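Local coordinates for protein alanine racemase (PDB 3HUR) that belongs to the alanine racemase family, joining an N-terminal TIM-barrel domain to a C-terminal domain rich in beta strands, at residues Q24-R27 / E28-K31; N68-E71 / A72-R76; K96-D100 / H101-I105. All coordinates share one frame; numbering follows the deposited sequence.

Overall arrangement
All three contacts are local and belong to the TIM barrel, whose strands are ringed by helices. Contact 1, on helix 16-30, is remote, its centre about 27 Å from that of contact 2 and about 29 Å from that of contact 3. It leans to the surface, with three touching residues exposed and two buried; contact 2 has four buried and none exposed, contact 3 three buried and one exposed. Contacts 2 and 3, on consecutive barrel units, touch: Arg76 NE probably donates to His101 O (2.6 Å). Contact 1 mixes helix bonds with a side-chain hydroxyl, contact 2 gathers acids beside a second subunit, and contact 3, mostly apolar in its side chains, is closed by backbone bonds.

Contact 1: Q24-R27 / E28-K31; sequences QEIR and EWTK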
ATOM      1  N   GLN A  24      31.515  11.025 -19.642  1.00 38.81           N
ATOM      2  CA  GLN A  24      32.417  10.896 -20.769  1.00 40.62           C
ATOM      3  C   GLN A  24      31.713  10.514 -22.112  1.00 41.61           C
ATOM      4  O   GLN A  24      32.007  11.108 -23.136  1.00 42.44           O
ATOM      5  CB  GLN A  24      33.547   9.919 -20.412  1.00 40.72           C
ATOM      6  CG  GLN A  24      34.590  10.525 -19.404  1.00 42.48           C
ATOM      7  CD  GLN A  24      35.374   9.456 -18.576  1.00 44.61           C
ATOM      8  OE1 GLN A  24      35.138   8.234 -18.688  1.00 47.81           O
ATOM      9  NE2 GLN A  24      36.292   9.926 -17.737  1.00 42.25           N
ATOM     10  N   GLU A  25      30.794   9.549 -22.110  1.00 42.52           N
ATOM     11  CA  GLU A  25      30.115   9.114 -23.336  1.00 43.00           C
ATOM     12  C   GLU A  25      29.298  10.193 -23.926  1.00 42.76           C
ATOM     13  O   GLU A  25      29.316  10.401 -25.140  1.00 42.64           O
ATOM     14  CB  GLU A  25      29.148   7.962 -23.093  1.00 43.60           C
ATOM     15  CG  GLU A  25      29.808   6.631 -22.936  1.00 46.27           C
ATOM     16  CD  GLU A  25      30.293   6.075 -24.238  1.00 48.70           C
ATOM     17  OE1 GLU A  25      29.472   5.913 -25.185  1.00 50.50           O
ATOM     18  OE2 GLU A  25      31.497   5.781 -24.285  1.00 50.98           O
ATOM     19  N   ILE A  26      28.533  10.851 -23.073  1.00 42.85           N
ATOM     20  CA  ILE A  26      27.583  11.813 -23.563  1.00 43.48           C
ATOM     21  C   ILE A  26      28.294  13.104 -24.014  1.00 44.66           C
ATOM     22  O   ILE A  26      27.720  13.910 -24.762  1.00 44.67           O
ATOM     23  CB  ILE A  26      26.452  12.073 -22.546  1.00 42.81           C
ATOM     24  CG1 ILE A  26      25.228  12.623 -23.261  1.00 42.61           C
ATOM     25  CG2 ILE A  26      26.892  13.038 -21.454  1.00 42.59           C
ATOM     26  CD1 ILE A  26      24.566  11.644 -24.217  1.00 40.70           C
ATOM     27  N   ARG A  27      29.526  13.298 -23.539  1.00 46.08           N
ATOM     28  CA  ARG A  27      30.397  14.368 -24.031  1.00 47.55           C
ATOM     29  C   ARG A  27      30.750  14.076 -25.506  1.00 48.44           C
ATOM     30  O   ARG A  27      30.614  14.933 -26.353  1.00 47.51           O
ATOM     31  CB  ARG A  27      31.682  14.475 -23.211  1.00 47.31           C
ATOM     32  CG  ARG A  27      32.432  15.792 -23.399  1.00 48.41           C
ATOM     33  CD  ARG A  27      33.801  15.792 -22.702  1.00 50.44           C
ATOM     34  NE  ARG A  27      34.062  17.086 -22.065  1.00 53.66           N
ATOM     35  CZ  ARG A  27      33.951  17.346 -20.761  1.00 55.50           C
ATOM     36  NH1 ARG A  27      33.599  16.397 -19.898  1.00 58.18           N
ATOM     37  NH2 ARG A  27      34.203  18.570 -20.307  1.00 55.30           N
ATOM     38  N   GLU A  28      31.186  12.849 -25.772  1.00 49.48           N
ATOM     39  CA  GLU A  28      31.594  12.446 -27.104  1.00 50.99           C
ATOM     40  C   GLU A  28      30.408  12.373 -28.033  1.00 49.81           C
ATOM     41  O   GLU A  28      30.567  12.557 -29.220  1.00 52.19           O
ATOM     42  CB  GLU A  28      32.289  11.068 -27.103  1.00 51.91           C
ATOM     43  CG  GLU A  28      33.566  10.992 -26.266  1.00 56.72           C
ATOM     44  CD  GLU A  28      34.023   9.534 -25.997  1.00 63.68           C
ATOM     45  OE1 GLU A  28      33.990   8.722 -26.966  1.00 68.06           O
ATOM     46  OE2 GLU A  28      34.422   9.212 -24.834  1.00 65.89           O
ATOM     47  N   TRP A  29      29.232  12.084 -27.505  1.00 48.04           N
ATOM     48  CA  TRP A  29      28.050  11.872 -28.319  1.00 46.02           C
ATOM     49  C   TRP A  29      27.550  13.198 -28.857  1.00 45.94           C
ATOM     50  O   TRP A  29      26.908  13.253 -29.919  1.00 45.72           O
ATOM     51  CB  TRP A  29      26.975  11.242 -27.446  1.00 45.05           C
ATOM     52  CG  TRP A  29      25.658  10.874 -28.102  1.00 41.20           C
ATOM     53  CD1 TRP A  29      24.463  11.523 -27.959  1.00 37.55           C
ATOM     54  CD2 TRP A  29      25.397   9.728 -28.926  1.00 36.99           C
ATOM     55  NE1 TRP A  29      23.476  10.857 -28.659  1.00 36.51           N
ATOM     56  CE2 TRP A  29      24.028   9.755 -29.260  1.00 36.02           C
ATOM     57  CE3 TRP A  29      26.199   8.692 -29.436  1.00 37.80           C
ATOM     58  CZ2 TRP A  29      23.438   8.783 -30.093  1.00 37.04           C
ATOM     59  CZ3 TRP A  29      25.601   7.707 -30.253  1.00 36.18           C
ATOM     60  CH2 TRP A  29      24.240   7.772 -30.573  1.00 36.01           C
ATOM     61  N   THR A  30      27.810  14.253 -28.103  1.00 45.46           N
ATOM     62  CA  THR A  30      27.282  15.576 -28.420  1.00 45.18           C
ATOM     63  C   THR A  30      28.411  16.545 -28.825  1.00 46.25           C
ATOM     64  O   THR A  30      28.165  17.718 -29.092  1.00 46.28           O
ATOM     65  CB  THR A  30      26.458  16.143 -27.218  1.00 44.61           C
ATOM     66  OG1 THR A  30      27.326  16.502 -26.131  1.00 41.65           O
ATOM     67  CG2 THR A  30      25.425  15.120 -26.735  1.00 42.81           C
ATOM     68  N   LYS A  31      29.642  16.041 -28.875  1.00 47.57           N
ATOM     69  CA  LYS A  31      30.825  16.870 -29.044  1.00 48.88           C
ATOM     70  C   LYS A  31      30.758  18.122 -28.179  1.00 49.03           C
ATOM     71  O   LYS A  31      30.816  19.240 -28.665  1.00 49.93           O
ATOM     72  CB  LYS A  31      31.001  17.216 -30.538  1.00 49.74           C
ATOM     73  CG  LYS A  31      32.080  16.394 -31.247  1.00 52.42           C
ATOM     74  CD  LYS A  31      31.654  14.963 -31.649  1.00 56.91           C
ATOM     75  CE  LYS A  31      32.812  14.249 -32.474  1.00 59.95           C
ATOM     76  NZ  LYS A  31      32.829  12.729 -32.429  1.00 61.31           N
TER
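Glu28 lies one turn after Gln24 along the helix, and its backbone N donates to Gln24 O at 3.3 Å. Beyond it the extended side chain runs back along the helix, bringing CG to 3.5 Å from Gln24 O and setting its OE2 4.5 Å from OE2 of Glu25, two like charges near the surface, while Arg27 reaches away to Asp62 in a salt bridge. Trp29 follows, with its N bonded to Glu25 O at 2.9 Å. Its CG stands anti to the backbone N (chi1 -178°), which swings the indole out to meet Ile26 obliquely, CD1 to CD1 at 3.7 Å; the indole also stacks on His213, and its NE1 donates to Ile210 O. Thr30 turns its hydroxyl back to the chain: with chi1 at 71°, OG1 lies between backbone N and carbonyl carbon and donates to Ile26 O over 3.0 Å, in the carbonyl plane. The Thr30 N bonds to Ile26 O and Arg27 O are both weak. Lys31 then takes a positive phi and leaves the helical conformation. Where main-chain bonding weakens in the last turn, the threonine hydroxyl thus gives the carbonyl O of the buried Ile26 a donor besides the weak one from Thr30 N.

Contact 2: N68-E71 / A72-R76; sequences NLDE and ALELR. With SO4 (sulfate ion), chain D.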
ATOM      1  N   ASN A  68      19.101  23.306  -4.361  1.00 33.90           N
ATOM      2  CA  ASN A  68      18.977  23.993  -3.097  1.00 33.60           C
ATOM      3  C   ASN A  68      20.347  24.557  -2.704  1.00 33.68           C
ATOM      4  O   ASN A  68      21.387  23.924  -2.852  1.00 32.85           O
ATOM      5  CB  ASN A  68      18.471  23.026  -2.012  1.00 33.70           C
ATOM      6  CG  ASN A  68      16.990  22.635  -2.178  1.00 34.16           C
ATOM      7  OD1 ASN A  68      16.046  23.408  -1.829  1.00 37.11           O
ATOM      8  ND2 ASN A  68      16.776  21.407  -2.645  1.00 31.09           N
ATOM      9  N   LEU A  69      20.330  25.776  -2.222  1.00 34.57           N
ATOM     10  CA  LEU A  69      21.502  26.375  -1.661  1.00 35.69           C
ATOM     11  C   LEU A  69      22.192  25.423  -0.662  1.00 36.46           C
ATOM     12  O   LEU A  69      23.391  25.157  -0.751  1.00 36.50           O
ATOM     13  CB  LEU A  69      21.074  27.648  -0.952  1.00 35.60           C
ATOM     14  CG  LEU A  69      22.205  28.485  -0.385  1.00 36.64           C
ATOM     15  CD1 LEU A  69      23.179  28.826  -1.495  1.00 33.59           C
ATOM     16  CD2 LEU A  69      21.618  29.734   0.318  1.00 36.54           C
ATOM     17  N   ASP A  70      21.430  24.888   0.277  1.00 37.41           N
ATOM     18  CA  ASP A  70      22.027  24.076   1.326  1.00 38.13           C
ATOM     19  C   ASP A  70      22.802  22.876   0.751  1.00 37.43           C
ATOM     20  O   ASP A  70      23.893  22.599   1.221  1.00 39.40           O
ATOM     21  CB  ASP A  70      21.042  23.797   2.486  1.00 38.58           C
ATOM     22  CG  ASP A  70      20.171  22.549   2.297  1.00 43.22           C
ATOM     23  OD1 ASP A  70      19.812  22.174   1.151  1.00 47.76           O
ATOM     24  OD2 ASP A  70      19.828  21.934   3.352  1.00 49.72           O
ATOM     25  N   GLU A  71      22.368  22.269  -0.347  1.00 36.32           N
ATOM     26  CA  GLU A  71      23.224  21.284  -1.044  1.00 35.14           C
ATOM     27  C   GLU A  71      24.535  21.854  -1.609  1.00 33.87           C
ATOM     28  O   GLU A  71      25.555  21.153  -1.672  1.00 32.83           O
ATOM     29  CB  GLU A  71      22.466  20.577  -2.166  1.00 35.30           C
ATOM     30  CG  GLU A  71      23.123  19.296  -2.679  1.00 36.70           C
ATOM     31  CD  GLU A  71      23.205  18.181  -1.600  1.00 42.73           C
ATOM     32  OE1 GLU A  71      22.515  18.273  -0.540  1.00 45.59           O
ATOM     33  OE2 GLU A  71      23.998  17.222  -1.796  1.00 45.28           O
ATOM     34  N   ALA A  72      24.503  23.109  -2.072  1.00 33.26           N
ATOM     35  CA  ALA A  72      25.748  23.784  -2.566  1.00 31.76           C
ATOM     36  C   ALA A  72      26.729  23.895  -1.414  1.00 29.98           C
ATOM     37  O   ALA A  72      27.823  23.431  -1.511  1.00 27.39           O
ATOM     38  CB  ALA A  72      25.443  25.126  -3.140  1.00 31.16           C
ATOM     39  N   LEU A  73      26.257  24.436  -0.301  1.00 30.45           N
ATOM     40  CA  LEU A  73      27.058  24.601   0.918  1.00 31.48           C
ATOM     41  C   LEU A  73      27.661  23.287   1.424  1.00 31.81           C
ATOM     42  O   LEU A  73      28.835  23.249   1.725  1.00 31.98           O
ATOM     43  CB  LEU A  73      26.235  25.316   2.007  1.00 31.48           C
ATOM     44  CG  LEU A  73      25.768  26.739   1.587  1.00 33.09           C
ATOM     45  CD1 LEU A  73      25.184  27.567   2.721  1.00 33.08           C
ATOM     46  CD2 LEU A  73      26.863  27.529   0.953  1.00 30.95           C
ATOM     47  N   GLU A  74      26.887  22.205   1.428  1.00 32.51           N
ATOM     48  CA  GLU A  74      27.396  20.905   1.803  1.00 33.38           C
ATOM     49  C   GLU A  74      28.447  20.389   0.873  1.00 32.48           C
ATOM     50  O   GLU A  74      29.395  19.760   1.284  1.00 33.55           O
ATOM     51  CB  GLU A  74      26.273  19.849   1.782  1.00 35.02           C
ATOM     52  CG  GLU A  74      25.272  19.809   2.949  1.00 38.92           C
ATOM     53  CD  GLU A  74      24.158  18.742   2.699  1.00 44.67           C
ATOM     54  OE1 GLU A  74      24.357  17.495   2.925  1.00 47.93           O
ATOM     55  OE2 GLU A  74      23.099  19.170   2.227  1.00 44.27           O
ATOM     56  N   LEU A  75      28.215  20.514  -0.413  1.00 32.63           N
ATOM     57  CA  LEU A  75      29.216  20.139  -1.385  1.00 32.34           C
ATOM     58  C   LEU A  75      30.526  20.924  -1.092  1.00 32.97           C
ATOM     59  O   LEU A  75      31.624  20.366  -1.143  1.00 32.21           O
ATOM     60  CB  LEU A  75      28.680  20.401  -2.801  1.00 32.15           C
ATOM     61  CG  LEU A  75      27.640  19.422  -3.414  1.00 30.86           C
ATOM     62  CD1 LEU A  75      26.969  20.007  -4.677  1.00 28.46           C
ATOM     63  CD2 LEU A  75      28.335  18.106  -3.795  1.00 28.71           C
ATOM     64  N   ARG A  76      30.406  22.201  -0.735  1.00 33.95           N
ATOM     65  CA  ARG A  76      31.602  23.026  -0.477  1.00 35.70           C
ATOM     66  C   ARG A  76      32.354  22.502   0.725  1.00 37.10           C
ATOM     67  O   ARG A  76      33.554  22.304   0.661  1.00 36.94           O
ATOM     68  CB  ARG A  76      31.253  24.510  -0.272  1.00 35.20           C
ATOM     69  CG  ARG A  76      30.861  25.216  -1.531  1.00 35.10           C
ATOM     70  CD  ARG A  76      32.057  25.340  -2.475  1.00 34.86           C
ATOM     71  NE  ARG A  76      31.702  26.042  -3.719  1.00 31.01           N
ATOM     72  CZ  ARG A  76      32.094  25.651  -4.913  1.00 29.83           C
ATOM     73  NH1 ARG A  76      32.834  24.574  -5.049  1.00 33.00           N
ATOM     74  NH2 ARG A  76      31.719  26.299  -5.990  1.00 33.24           N
TER
HETATM   75  S   SO4 D 397      19.208  18.022  -2.648  1.00 60.09           S
HETATM   76  O1  SO4 D 397      18.097  17.161  -2.282  1.00 60.27           O
HETATM   77  O2  SO4 D 397      18.870  19.074  -3.650  1.00 56.66           O
HETATM   78  O3  SO4 D 397      19.667  18.556  -1.367  1.00 59.23           O
HETATM   79  O4  SO4 D 397      20.236  17.132  -3.210  1.00 60.04           O
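Glu71 crosses the side chain of Glu74 one turn further on, and the two carboxylates come to 3.0 Å between Glu71 OE1 and Glu74 OE2 with their planes 77° apart. Both atoms are acceptors, so the approach is not a hydrogen bond; it is a pair of like charges that would repel if nothing intervened. Glu71 gets there by a bend at chi2 (64°), whereas Glu74 stays extended beyond CG. Asp70 adds a third acid, with OD2 4.4 Å from Glu74 OE2. The second subunit supplies the compensation: NZ of its Lys371 forms salt bridges to both Glu71 OE1 and Glu74 OE2, which probably explains why these carboxylates can lie so near one another, and its Arg8 pairs with Asp70 OD1.

A sulfate ion, probably from the crystallisation liquor, sits beside this cluster. Asn68 ND2 donates to its O2 at 3.3 Å in a fairly straight bond (164°), and Asp42 N of the same chain and Arg8 NH1 of the second subunit are also hydrogen-bonded to the ion. Glu71 OE1 is 3.0 Å from sulfate O3.

Under the acids runs a regular helix: Leu73 N to Leu69 O and Leu75 N to Glu71 O each measure 3.0 Å. On another flank, Leu69 CG lies 4.4 Å from Leu73 CD1, a loose apolar contact. The acidic side of helix 69-77 thus meets the second subunit. Within the chain, the helix links strands 63-66 and 84-86 in a beta-alpha-beta unit; Ala72 rests on strands 84-86 and 103-107, while Leu75 packs against helix 48-57.

Contact 3: K96-D100 / H101-I105; sequences KLFID and HDIVI
Phe98 and Ile105 meet in a CH-pi interaction: the methyl CG2 of Ile105 stands 3.3 Å from the centroid of the Phe98 ring, 12° off the normal, squarely over one face. The side chains cross at about a right angle. A first torsion of 70° puts CG1 of Ile105 between its backbone N and carbonyl carbon and leaves CG2 anti to the carbonyl carbon, where it can bear on the ring; Ile105 CD1 lies more loosely near Phe98 CD2 and CE2. Purely apolar packing continues with Ile103, whose CG2 lies 4.0 Å from Phe98 CD1 at an oblique approach. Leu97 and His101 run alongside each other in the same direction, with Leu97 CD2 in the plane of the imidazole at its edge, 3.7 Å from His101 NE2.

The hydrogen bonds between the two segments are all backbone ones. His101 N keeps the helical pattern, donating to Leu97 O. Two further bonds close the turn: Ile103 N to Phe98 O at 2.9 Å, nearly straight at 172°, and Asp102 N to Ile99 O at 3.2 Å, where the donor rises above the carbonyl plane.

Asp102, with positive phi, is the C-prime residue of a Schellman motif that ends helix 95-100. The motif turns the chain straight into strand 103-107, so that alternate strand residues Ile103 and Ile105 face back to the helix and to Phe98, whose side chain also touches Leu123 of strand 123-128. This is the helix-to-strand passage of a beta-alpha-beta unit, repeated round a TIM barrel.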
ATOM      1  N   LYS A  96      25.892  37.410  -0.413  1.00 44.52           N
ATOM      2  CA  LYS A  96      27.186  37.169   0.203  1.00 44.44           C
ATOM      3  C   LYS A  96      27.517  35.703   0.154  1.00 44.06           C
ATOM      4  O   LYS A  96      28.656  35.315  -0.118  1.00 45.07           O
ATOM      5  CB  LYS A  96      27.194  37.658   1.664  1.00 45.38           C
ATOM      6  N   LEU A  97      26.537  34.857   0.405  1.00 43.57           N
ATOM      7  CA  LEU A  97      26.825  33.425   0.402  1.00 42.77           C
ATOM      8  C   LEU A  97      27.218  32.990  -0.984  1.00 41.31           C
ATOM      9  O   LEU A  97      28.236  32.330  -1.166  1.00 40.96           O
ATOM     10  CB  LEU A  97      25.625  32.606   0.889  1.00 43.08           C
ATOM     11  CG  LEU A  97      25.497  32.524   2.402  1.00 44.06           C
ATOM     12  CD1 LEU A  97      24.242  31.739   2.758  1.00 44.22           C
ATOM     13  CD2 LEU A  97      26.768  31.917   3.047  1.00 44.07           C
ATOM     14  N   PHE A  98      26.409  33.371  -1.966  1.00 40.25           N
ATOM     15  CA  PHE A  98      26.705  33.030  -3.369  1.00 39.21           C
ATOM     16  C   PHE A  98      28.103  33.436  -3.771  1.00 39.03           C
ATOM     17  O   PHE A  98      28.823  32.635  -4.351  1.00 39.46           O
ATOM     18  CB  PHE A  98      25.731  33.683  -4.351  1.00 38.87           C
ATOM     19  CG  PHE A  98      24.271  33.379  -4.094  1.00 38.06           C
ATOM     20  CD1 PHE A  98      23.833  32.078  -3.913  1.00 37.49           C
ATOM     21  CD2 PHE A  98      23.328  34.398  -4.096  1.00 37.32           C
ATOM     22  CE1 PHE A  98      22.508  31.809  -3.710  1.00 36.83           C
ATOM     23  CE2 PHE A  98      21.971  34.127  -3.890  1.00 37.08           C
ATOM     24  CZ  PHE A  98      21.573  32.845  -3.685  1.00 37.16           C
ATOM     25  N   ILE A  99      28.504  34.674  -3.467  1.00 39.01           N
ATOM     26  CA  ILE A  99      29.814  35.162  -3.909  1.00 39.06           C
ATOM     27  C   ILE A  99      30.936  34.439  -3.184  1.00 38.84           C
ATOM     28  O   ILE A  99      31.865  33.958  -3.800  1.00 37.76           O
ATOM     29  CB  ILE A  99      29.955  36.705  -3.726  1.00 39.66           C
ATOM     30  CG1 ILE A  99      28.945  37.446  -4.602  1.00 39.98           C
ATOM     31  CG2 ILE A  99      31.357  37.173  -4.091  1.00 39.35           C
ATOM     32  CD1 ILE A  99      28.540  38.803  -4.021  1.00 39.22           C
ATOM     33  N   ASP A 100      30.837  34.340  -1.867  1.00 39.48           N
ATOM     34  CA  ASP A 100      31.950  33.780  -1.095  1.00 40.47           C
ATOM     35  C   ASP A 100      32.215  32.323  -1.393  1.00 39.73           C
ATOM     36  O   ASP A 100      33.352  31.862  -1.242  1.00 39.20           O
ATOM     37  CB  ASP A 100      31.718  33.922   0.412  1.00 41.21           C
ATOM     38  CG  ASP A 100      31.759  35.395   0.901  1.00 45.67           C
ATOM     39  OD1 ASP A 100      32.272  36.311   0.155  1.00 45.63           O
ATOM     40  OD2 ASP A 100      31.254  35.601   2.054  1.00 46.94           O
ATOM     41  N   HIS A 101      31.169  31.601  -1.801  1.00 39.17           N
ATOM     42  CA  HIS A 101      31.278  30.163  -2.055  1.00 38.81           C
ATOM     43  C   HIS A 101      31.275  29.795  -3.545  1.00 38.25           C
ATOM     44  O   HIS A 101      31.158  28.600  -3.889  1.00 37.18           O
ATOM     45  CB  HIS A 101      30.136  29.433  -1.330  1.00 38.72           C
ATOM     46  CG  HIS A 101      30.182  29.572   0.157  1.00 38.04           C
ATOM     47  ND1 HIS A 101      31.107  28.905   0.936  1.00 37.74           N
ATOM     48  CD2 HIS A 101      29.393  30.267   1.011  1.00 37.11           C
ATOM     49  CE1 HIS A 101      30.891  29.201   2.207  1.00 39.80           C
ATOM     50  NE2 HIS A 101      29.856  30.026   2.278  1.00 38.48           N
ATOM     51  N   ASP A 102      31.381  30.820  -4.408  1.00 38.26           N
ATOM     52  CA  ASP A 102      31.490  30.651  -5.862  1.00 38.07           C
ATOM     53  C   ASP A 102      30.311  29.855  -6.410  1.00 37.24           C
ATOM     54  O   ASP A 102      30.487  28.788  -7.043  1.00 36.56           O
ATOM     55  CB  ASP A 102      32.781  29.925  -6.218  1.00 38.59           C
ATOM     56  CG  ASP A 102      32.988  29.824  -7.726  1.00 43.87           C
ATOM     57  OD1 ASP A 102      32.540  30.786  -8.418  1.00 49.25           O
ATOM     58  OD2 ASP A 102      33.595  28.814  -8.230  1.00 47.54           O
ATOM     59  N   ILE A 103      29.113  30.348  -6.118  1.00 35.56           N
ATOM     60  CA  ILE A 103      27.904  29.711  -6.555  1.00 35.35           C
ATOM     61  C   ILE A 103      27.247  30.546  -7.624  1.00 35.33           C
ATOM     62  O   ILE A 103      26.997  31.741  -7.416  1.00 34.04           O
ATOM     63  CB  ILE A 103      26.896  29.551  -5.383  1.00 36.11           C
ATOM     64  CG1 ILE A 103      27.492  28.638  -4.302  1.00 35.70           C
ATOM     65  CG2 ILE A 103      25.547  29.035  -5.893  1.00 34.07           C
ATOM     66  CD1 ILE A 103      26.560  28.399  -3.144  1.00 38.23           C
ATOM     67  N   VAL A 104      26.961  29.911  -8.758  1.00 34.82           N
ATOM     68  CA  VAL A 104      26.250  30.558  -9.827  1.00 34.60           C
ATOM     69  C   VAL A 104      24.783  30.596  -9.492  1.00 34.76           C
ATOM     70  O   VAL A 104      24.252  29.624  -9.019  1.00 35.99           O
ATOM     71  CB  VAL A 104      26.398  29.776 -11.142  1.00 34.71           C
ATOM     72  CG1 VAL A 104      25.537  30.410 -12.250  1.00 34.30           C
ATOM     73  CG2 VAL A 104      27.849  29.674 -11.547  1.00 33.70           C
ATOM     74  N   ILE A 105      24.105  31.696  -9.786  1.00 35.23           N
ATOM     75  CA  ILE A 105      22.655  31.786  -9.602  1.00 34.89           C
ATOM     76  C   ILE A 105      21.958  32.193 -10.912  1.00 35.74           C
ATOM     77  O   ILE A 105      22.597  32.686 -11.839  1.00 35.14           O
ATOM     78  CB  ILE A 105      22.262  32.722  -8.446  1.00 35.14           C
ATOM     79  CG1 ILE A 105      22.543  34.194  -8.764  1.00 35.12           C
ATOM     80  CG2 ILE A 105      22.989  32.311  -7.133  1.00 34.88           C
ATOM     81  CD1 ILE A 105      22.063  35.113  -7.663  1.00 33.04           C
TER